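Local coordinates for Lmo0181 protein (Listeria monocytogenes serovar 1/2a, PDB 5F7V), which binds the cyclic glucan cycloalternan as a solute-binding lipoprotein and probably passes it to an ABC transporter for uptake, at residues A[285-290]-A[295-300]; A[93-98]-A[118-123]; A[57-62]-A[67-72]. All coordinates share one frame; numbering follows the deposited sequence. Where two conformers were deposited one is given.

Interaction 1. Residues A[285-290]-A[295-300]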
loop_
_atom_site.group_PDB
_atom_site.type_symbol
_atom_site.label_atom_id
_atom_site.label_comp_id
_atom_site.label_asym_id
_atom_site.label_seq_id
_atom_site.Cartn_x
_atom_site.Cartn_y
_atom_site.Cartn_z
ATOM N N ILE A 285 3.102 8.681 -10.956
ATOM C CA ILE A 285 3.253 10.136 -10.995
ATOM C C ILE A 285 2.421 10.643 -12.148
ATOM O O ILE A 285 2.544 10.202 -13.286
ATOM C CB ILE A 285 4.719 10.539 -11.109
ATOM C CG1 ILE A 285 5.489 10.025 -9.902
ATOM C CG2 ILE A 285 4.830 12.029 -11.288
ATOM C CD1 ILE A 285 6.986 10.235 -9.984
ATOM N N GLY A 286 1.540 11.569 -11.791
ATOM C CA GLY A 286 0.674 12.285 -12.702
ATOM C C GLY A 286 1.184 13.683 -12.973
ATOM O O GLY A 286 1.959 14.216 -12.199
ATOM N N VAL A 287 0.754 14.248 -14.084
ATOM C CA VAL A 287 1.120 15.614 -14.479
ATOM C C VAL A 287 -0.159 16.437 -14.429
ATOM O O VAL A 287 -1.209 16.014 -14.927
ATOM C CB VAL A 287 1.734 15.635 -15.885
ATOM C CG1 VAL A 287 2.041 17.052 -16.349
ATOM C CG2 VAL A 287 2.998 14.800 -15.879
ATOM N N SER A 288 -0.117 17.592 -13.775
ATOM C CA SER A 288 -1.305 18.439 -13.722
ATOM C C SER A 288 -1.773 18.861 -15.113
ATOM O O SER A 288 -1.006 19.336 -15.940
ATOM C CB SER A 288 -1.041 19.698 -12.898
ATOM O OG SER A 288 -2.117 20.601 -13.026
ATOM N N LYS A 289 -3.065 18.696 -15.335
ATOM C CA LYS A 289 -3.686 19.163 -16.563
ATOM C C LYS A 289 -3.451 20.627 -16.836
ATOM O O LYS A 289 -3.435 21.006 -17.988
ATOM C CB LYS A 289 -5.196 18.923 -16.515
ATOM C CG LYS A 289 -5.903 19.271 -17.812
ATOM C CD LYS A 289 -7.167 18.447 -17.886
ATOM C CE LYS A 289 -7.756 18.287 -19.270
ATOM N NZ LYS A 289 -8.911 17.381 -18.982
ATOM N N ASP A 290 -3.280 21.430 -15.788
ATOM C CA ASP A 290 -3.145 22.870 -15.967
ATOM C C ASP A 290 -1.712 23.378 -15.915
ATOM O O ASP A 290 -1.491 24.589 -16.010
ATOM C CB ASP A 290 -4.040 23.567 -14.931
ATOM C CG ASP A 290 -5.516 23.417 -15.229
ATOM O OD1 ASP A 290 -5.945 23.271 -16.412
ATOM O OD2 ASP A 290 -6.290 23.499 -14.249
ATOM N N GLU A 295 6.072 19.108 -20.381
ATOM C CA GLU A 295 7.158 18.313 -20.925
ATOM C C GLU A 295 8.174 18.003 -19.832
ATOM O O GLU A 295 8.591 16.849 -19.695
ATOM C CB GLU A 295 7.817 19.050 -22.102
ATOM C CG GLU A 295 8.931 18.274 -22.796
ATOM C CD GLU A 295 8.543 16.910 -23.338
ATOM O OE1 GLU A 295 7.364 16.723 -23.740
ATOM O OE2 GLU A 295 9.437 15.999 -23.359
ATOM N N ALA A 296 8.560 19.022 -19.072
ATOM C CA ALA A 296 9.526 18.819 -17.995
ATOM C C ALA A 296 8.982 17.889 -16.916
ATOM O O ALA A 296 9.687 17.037 -16.396
ATOM C CB ALA A 296 9.914 20.150 -17.380
ATOM N N ALA A 297 7.715 18.036 -16.546
ATOM C CA ALA A 297 7.073 17.172 -15.536
ATOM C C ALA A 297 7.013 15.741 -16.018
ATOM O O ALA A 297 7.303 14.819 -15.259
ATOM C CB ALA A 297 5.708 17.723 -15.197
ATOM N N PHE A 298 6.660 15.556 -17.291
ATOM C CA PHE A 298 6.681 14.253 -17.891
ATOM C C PHE A 298 8.057 13.624 -17.895
ATOM O O PHE A 298 8.206 12.430 -17.616
ATOM C CB PHE A 298 6.105 14.274 -19.314
ATOM C CG PHE A 298 6.191 12.926 -19.951
ATOM C CD1 PHE A 298 5.297 11.926 -19.579
ATOM C CD2 PHE A 298 7.223 12.612 -20.808
ATOM C CE1 PHE A 298 5.428 10.646 -20.102
ATOM C CE2 PHE A 298 7.326 11.346 -21.340
ATOM C CZ PHE A 298 6.413 10.359 -21.002
ATOM N N LYS A 299 9.085 14.423 -18.178
ATOM C CA LYS A 299 10.439 13.855 -18.185
ATOM C C LYS A 299 10.801 13.346 -16.787
ATOM O O LYS A 299 11.427 12.297 -16.629
ATOM C CB LYS A 299 11.466 14.869 -18.633
ATOM C CG LYS A 299 11.459 15.096 -20.128
ATOM C CD LYS A 299 12.483 16.173 -20.430
ATOM C CE LYS A 299 12.508 16.533 -21.870
ATOM N NZ LYS A 299 12.792 15.344 -22.695
ATOM N N PHE A 300 10.425 14.090 -15.759
ATOM C CA PHE A 300 10.671 13.631 -14.403
ATOM C C PHE A 300 9.838 12.372 -14.100
ATOM O O PHE A 300 10.381 11.398 -13.533
ATOM C CB PHE A 300 10.333 14.739 -13.406
ATOM C CG PHE A 300 10.545 14.306 -11.978
ATOM C CD1 PHE A 300 11.831 14.049 -11.532
ATOM C CD2 PHE A 300 9.467 14.044 -11.131
ATOM C CE1 PHE A 300 12.042 13.606 -10.229
ATOM C CE2 PHE A 300 9.680 13.633 -9.845
ATOM C CZ PHE A 300 10.957 13.399 -9.394
#
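The Phe300 ring meets Ile285 obliquely: CD1 of Ile285 lies 4.3 Å from Phe300 CE2. Tyr17 and Phe36 pack edge-to-face with the same ring, while the Phe298 ring, two residues earlier in the helix, meets Tyr94 with the planes inclined. These aromatics belong to the alpha/beta lobe of a class II periplasmic-binding-protein fold, in which the antiparallel strand 278-287 lies between strands 71-75 and 119-135. The chain then turns back into helix 294-306. Axes of the short segments run at 172°, hence almost exactly antiparallel, and come within 8.4 Å.

At the middle of the contact Val287 straddles the methyl of Ala297. Its CG1, anti to the backbone N (chi1 176°), is 3.9 Å from Ala297 CB, and its CG2 is 4.0 Å from that same CB. CG2 also approaches the backbone, 4.0 Å from Phe298 N. At this point the CA atoms of Val287 and Ala297 are 6.2 Å apart, consistent with close packing of helix on strand. The side chains that meet are apolar, and no hydrogen bond spans the segments; all five touching residues are buried. At Ser288 the chain bends in an ST turn, where Asp290 N donates to Ser288 OG at 3.1 Å with an N-H...O angle of 150°.

Interaction 2. Residues A[93-98]-A[118-123]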
loop_
_atom_site.group_PDB
_atom_site.type_symbol
_atom_site.label_atom_id
_atom_site.label_comp_id
_atom_site.label_asym_id
_atom_site.label_seq_id
_atom_site.Cartn_x
_atom_site.Cartn_y
_atom_site.Cartn_z
ATOM N N SER A 93 0.434 11.333 -25.843
ATOM C CA SER A 93 1.391 11.930 -26.781
ATOM C C SER A 93 2.827 11.893 -26.271
ATOM O O SER A 93 3.770 11.614 -27.024
ATOM C CB SER A 93 0.975 13.354 -27.175
ATOM O OG SER A 93 0.973 14.234 -26.065
ATOM N N TYR A 94 2.956 12.163 -24.970
ATOM C CA TYR A 94 4.246 12.262 -24.314
ATOM C C TYR A 94 4.896 10.893 -24.412
ATOM O O TYR A 94 6.082 10.766 -24.724
ATOM C CB TYR A 94 4.103 12.684 -22.841
ATOM C CG TYR A 94 3.582 14.079 -22.748
ATOM C CD1 TYR A 94 4.432 15.169 -22.804
ATOM C CD2 TYR A 94 2.218 14.343 -22.709
ATOM C CE1 TYR A 94 3.943 16.472 -22.802
ATOM C CE2 TYR A 94 1.717 15.625 -22.661
ATOM C CZ TYR A 94 2.581 16.696 -22.710
ATOM O OH TYR A 94 2.115 17.983 -22.700
ATOM N N ILE A 95 4.104 9.858 -24.184
ATOM C CA ILE A 95 4.646 8.498 -24.214
ATOM C C ILE A 95 4.996 8.093 -25.649
ATOM O O ILE A 95 6.056 7.488 -25.872
ATOM C CB ILE A 95 3.631 7.522 -23.579
ATOM C CG1 ILE A 95 3.597 7.776 -22.068
ATOM C CG2 ILE A 95 3.970 6.046 -23.829
ATOM C CD1 ILE A 95 2.433 7.131 -21.365
ATOM N N GLU A 96 4.156 8.434 -26.626
ATOM C CA GLU A 96 4.420 8.111 -28.045
ATOM C C GLU A 96 5.761 8.701 -28.467
ATOM O O GLU A 96 6.512 8.036 -29.191
ATOM C CB GLU A 96 3.309 8.669 -28.939
ATOM C CG GLU A 96 1.945 7.985 -28.852
ATOM C CD GLU A 96 0.795 8.690 -29.588
ATOM O OE1 GLU A 96 0.913 9.909 -29.857
ATOM O OE2 GLU A 96 -0.253 8.059 -29.913
ATOM N N LYS A 97 6.068 9.914 -28.025
ATOM C CA LYS A 97 7.282 10.629 -28.413
ATOM C C LYS A 97 8.510 10.324 -27.553
ATOM O O LYS A 97 9.645 10.704 -27.901
ATOM C CB LYS A 97 6.941 12.122 -28.483
ATOM C CG LYS A 97 5.959 12.343 -29.624
ATOM C CD LYS A 97 5.471 13.747 -29.888
ATOM C CE LYS A 97 4.422 14.197 -28.899
ATOM N NZ LYS A 97 3.763 15.502 -29.214
ATOM N N ASP A 98 8.304 9.572 -26.479
ATOM C CA ASP A 98 9.398 9.163 -25.606
ATOM C C ASP A 98 9.867 7.863 -26.240
ATOM O O ASP A 98 9.457 6.790 -25.843
ATOM C CB ASP A 98 8.886 8.972 -24.185
ATOM C CG ASP A 98 9.991 8.697 -23.185
ATOM O OD1 ASP A 98 11.166 8.535 -23.590
ATOM O OD2 ASP A 98 9.645 8.651 -21.985
ATOM N N GLY A 118 -8.832 3.875 -21.404
ATOM C CA GLY A 118 -7.889 3.479 -22.445
ATOM C C GLY A 118 -6.678 4.381 -22.638
ATOM O O GLY A 118 -5.942 4.200 -23.598
ATOM N N LYS A 119 -6.480 5.356 -21.749
ATOM C CA LYS A 119 -5.384 6.324 -21.872
ATOM C C LYS A 119 -4.520 6.309 -20.603
ATOM O O LYS A 119 -5.006 6.107 -19.487
ATOM C CB LYS A 119 -5.945 7.714 -22.092
ATOM C CG LYS A 119 -6.673 7.856 -23.430
ATOM C CD LYS A 119 -7.434 9.164 -23.518
ATOM C CE LYS A 119 -8.666 9.173 -22.637
ATOM N NZ LYS A 119 -9.436 10.419 -22.887
ATOM N N GLN A 120 -3.217 6.470 -20.801
ATOM C CA GLN A 120 -2.282 6.536 -19.699
ATOM C C GLN A 120 -2.293 7.934 -19.086
ATOM O O GLN A 120 -2.000 8.934 -19.764
ATOM C CB GLN A 120 -0.894 6.169 -20.237
ATOM C CG GLN A 120 0.054 5.623 -19.177
ATOM C CD GLN A 120 -0.394 4.308 -18.559
ATOM O OE1 GLN A 120 -1.068 3.500 -19.193
ATOM N NE2 GLN A 120 0.011 4.099 -17.328
ATOM N N TYR A 121 -2.673 7.994 -17.810
ATOM C CA TYR A 121 -2.723 9.269 -17.088
ATOM C C TYR A 121 -1.712 9.354 -15.936
ATOM O O TYR A 121 -1.710 10.307 -15.129
ATOM C CB TYR A 121 -4.118 9.562 -16.545
ATOM C CG TYR A 121 -5.131 10.053 -17.536
ATOM C CD1 TYR A 121 -5.241 11.399 -17.878
ATOM C CD2 TYR A 121 -5.994 9.159 -18.108
ATOM C CE1 TYR A 121 -6.185 11.858 -18.770
ATOM C CE2 TYR A 121 -6.946 9.589 -19.012
ATOM C CZ TYR A 121 -7.045 10.932 -19.334
ATOM O OH TYR A 121 -8.014 11.371 -20.211
ATOM N N GLY A 122 -0.828 8.369 -15.849
ATOM C CA GLY A 122 0.245 8.429 -14.847
ATOM C C GLY A 122 1.349 7.519 -15.308
ATOM O O GLY A 122 1.092 6.610 -16.077
ATOM N N MET A 123 2.562 7.787 -14.856
ATOM C CA MET A 123 3.705 6.891 -15.052
ATOM C C MET A 123 3.979 6.142 -13.764
ATOM O O MET A 123 4.159 6.716 -12.708
ATOM C CB MET A 123 4.925 7.707 -15.458
ATOM C CG MET A 123 4.737 8.437 -16.771
ATOM S SD MET A 123 4.662 7.365 -18.235
ATOM C CE MET A 123 6.383 7.192 -18.655
#
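In an alpha/beta lobe of the class II binding-protein fold, the short helix 92-97 covers the beginning of the long strand 119-135 through one side chain, Ile95, which meets Gln120 and Met123. With chi2 extended at 166°, Ile95 carries its CD1 outward from the helix. That methyl sits 3.6 Å from Gln120 CG and equally far from Gln120 CB, the two side chains crossing at about a right angle. Against Met123 the approach differs, since the side chains slide past each other in opposite directions: Met123 SD is 3.8 Å from Ile95 CD1 and 4.0 Å from Ile95 CG1. Phe298 of helix 294-306 also touches Ile95.

Only the aliphatic part of Gln120 serves the contact. A bend at chi2 (64°) takes the amide away from Ile95, and NE2 donates to Gly122 O at 3.0 Å, nearly in the amide plane. Tyr111 O also accepts from NE2, and Lys115 NZ bonds OE1, so both ends of the buried amide are gripped and its rotation is fixed. The arrangement is that of a peripheral helix packed on a sheet strand, as in the layered alpha/beta lobes of solute-binding proteins.

Interaction 3. Residues A[57-62]-A[67-72]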
loop_
_atom_site.group_PDB
_atom_site.type_symbol
_atom_site.label_atom_id
_atom_site.label_comp_id
_atom_site.label_asym_id
_atom_site.label_seq_id
_atom_site.Cartn_x
_atom_site.Cartn_y
_atom_site.Cartn_z
ATOM N N THR A 57 -5.926 14.636 1.166
ATOM C CA THR A 57 -6.731 15.786 1.542
ATOM C C THR A 57 -5.999 17.065 1.154
ATOM O O THR A 57 -6.585 17.995 0.608
ATOM C CB THR A 57 -6.994 15.793 3.050
ATOM O OG1 THR A 57 -7.513 14.524 3.452
ATOM C CG2 THR A 57 -8.010 16.867 3.403
ATOM N N LYS A 58 -4.709 17.106 1.456
ATOM C CA LYS A 58 -3.880 18.273 1.177
ATOM C C LYS A 58 -3.736 18.510 -0.329
ATOM O O LYS A 58 -3.879 19.619 -0.832
ATOM C CB LYS A 58 -2.521 18.181 1.889
ATOM C CG LYS A 58 -2.603 18.311 3.403
ATOM C CD LYS A 58 -2.892 19.746 3.792
ATOM C CE LYS A 58 -2.534 20.053 5.235
ATOM N NZ LYS A 58 -3.407 21.086 5.845
ATOM N N LEU A 59 -3.509 17.430 -1.069
ATOM C CA LEU A 59 -3.317 17.527 -2.512
ATOM C C LEU A 59 -4.564 18.080 -3.188
ATOM O O LEU A 59 -4.473 18.997 -4.007
ATOM C CB LEU A 59 -2.930 16.152 -3.048
ATOM C CG LEU A 59 -2.742 16.146 -4.578
ATOM C CD1 LEU A 59 -1.684 17.103 -5.112
ATOM C CD2 LEU A 59 -2.407 14.730 -4.982
ATOM N N GLN A 60 -5.706 17.542 -2.792
ATOM C CA GLN A 60 -6.981 17.959 -3.373
ATOM C C GLN A 60 -7.213 19.445 -3.105
ATOM O O GLN A 60 -7.650 20.166 -3.997
ATOM C CB GLN A 60 -8.132 17.051 -2.879
ATOM C CG GLN A 60 -9.468 17.177 -3.614
ATOM C CD GLN A 60 -10.251 18.427 -3.291
ATOM O OE1 GLN A 60 -10.306 18.841 -2.132
ATOM N NE2 GLN A 60 -10.875 19.040 -4.303
ATOM N N THR A 61 -6.888 19.907 -1.904
ATOM C CA THR A 61 -7.033 21.312 -1.582
ATOM C C THR A 61 -6.127 22.191 -2.445
ATOM O O THR A 61 -6.575 23.205 -3.009
ATOM C CB THR A 61 -6.782 21.511 -0.082
ATOM O OG1 THR A 61 -7.885 20.920 0.620
ATOM C CG2 THR A 61 -6.711 22.987 0.297
ATOM N N GLN A 62 -4.862 21.799 -2.562
ATOM C CA GLN A 62 -3.899 22.491 -3.420
ATOM C C GLN A 62 -4.400 22.630 -4.854
ATOM O O GLN A 62 -4.381 23.744 -5.411
ATOM C CB GLN A 62 -2.577 21.721 -3.491
ATOM C CG GLN A 62 -1.621 21.905 -2.322
ATOM C CD GLN A 62 -0.656 23.075 -2.485
ATOM O OE1 GLN A 62 -0.592 23.953 -1.632
ATOM N NE2 GLN A 62 0.075 23.118 -3.591
ATOM N N ASP A 67 -3.475 25.895 -7.420
ATOM C CA ASP A 67 -2.005 25.808 -7.456
ATOM C C ASP A 67 -1.576 24.363 -7.402
ATOM O O ASP A 67 -0.888 23.963 -6.462
ATOM C CB ASP A 67 -1.311 26.614 -6.329
ATOM C CG ASP A 67 0.188 26.817 -6.567
ATOM O OD1 ASP A 67 0.720 26.798 -7.713
ATOM O OD2 ASP A 67 0.885 27.071 -5.549
ATOM N N ALA A 68 -2.028 23.606 -8.393
ATOM C CA ALA A 68 -1.614 22.222 -8.509
ATOM C C ALA A 68 -0.104 22.097 -8.688
ATOM O O ALA A 68 0.517 22.886 -9.393
ATOM C CB ALA A 68 -2.320 21.566 -9.685
ATOM N N PRO A 69 0.499 21.119 -8.026
ATOM C CA PRO A 69 1.882 20.776 -8.341
ATOM C C PRO A 69 1.993 20.353 -9.806
ATOM O O PRO A 69 1.058 19.810 -10.359
ATOM C CB PRO A 69 2.166 19.576 -7.424
ATOM C CG PRO A 69 1.046 19.508 -6.433
ATOM C CD PRO A 69 -0.127 20.161 -7.098
ATOM N N ASP A 70 3.129 20.596 -10.447
ATOM C CA ASP A 70 3.275 20.155 -11.823
ATOM C C ASP A 70 3.217 18.648 -11.951
ATOM O O ASP A 70 2.631 18.152 -12.902
ATOM C CB ASP A 70 4.580 20.649 -12.416
ATOM C CG ASP A 70 4.694 22.145 -12.428
ATOM O OD1 ASP A 70 3.876 22.796 -13.111
ATOM O OD2 ASP A 70 5.585 22.654 -11.732
ATOM N N ALA A 71 3.834 17.950 -11.006
ATOM C CA ALA A 71 3.836 16.502 -10.991
ATOM C C ALA A 71 3.430 16.094 -9.581
ATOM O O ALA A 71 3.819 16.751 -8.618
ATOM C CB ALA A 71 5.204 15.971 -11.339
ATOM N N PHE A 72 2.690 14.998 -9.434
ATOM C CA PHE A 72 2.327 14.545 -8.104
ATOM C C PHE A 72 2.075 13.057 -8.081
ATOM O O PHE A 72 1.637 12.464 -9.056
ATOM C CB PHE A 72 1.127 15.327 -7.541
ATOM C CG PHE A 72 -0.063 15.435 -8.439
ATOM C CD1 PHE A 72 -1.050 14.492 -8.440
ATOM C CD2 PHE A 72 -0.187 16.525 -9.300
ATOM C CE1 PHE A 72 -2.161 14.630 -9.259
ATOM C CE2 PHE A 72 -1.308 16.663 -10.117
ATOM C CZ PHE A 72 -2.311 15.710 -10.077
#
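Leu59 on helix 52-64 packs against Pro69 and Phe72 where a beta-alpha-beta crossover re-enters the sheet: the helix links strand 43-49 to strand 71-75, and both run parallel to strand 13-19 between them.

The apolar part uses both methyls of Leu59. CD1 lies over one face of the Phe72 ring and also touches the proline, 3.9 Å from Pro69 CG. CD2 approaches Phe72 CD1 at 3.7 Å, and the two side chains cross at about a right angle. Phe72 holds CG between its backbone N and carbonyl carbon (chi1 50°), which places the ring against Leu59; Pro69 O lies in plane at the ring edge. Tyr82 of helix 76-85 touches Leu59 and Phe72 as well.

The polar part is carried by the backbone. Asp67 N donates to Gln62 O at 3.1 Å with an N-H...O angle of 157°, the donor tilted from the carbonyl plane, and so ties the returning chain to the last turn of the helix. Gln62 NE2 is just as close to Asp67 O, but the angle is too poor for a bond. Within the helix, Thr57 O accepts from Thr61 N and from Thr61 OG1, each at 3.2 Å and on opposite faces of the carbonyl plane.

In the fold
Interactions 1 and 2 are buried and free of hydrogen bonds between their segments; interaction 3 is only partly buried and adds a backbone bond near the surface. All three converge on one sheet. Strand 278-287, carrying interaction 1, pairs antiparallel with the strands of both others: Ile285 N lies 2.8 Å from Met123 O, and Gly286 N lies 2.9 Å from Phe72 O, both probable hydrogen bonds. Interactions 2 and 3 do not touch, their nearest atoms being about 7 Å apart, so interaction 1 bridges them. Interaction 1 pairs aliphatic methyls and one ring, interaction 3 a leucine with a ring and a proline, and interaction 2 an isoleucine methyl with a thioether and the CB and CG of Gln120.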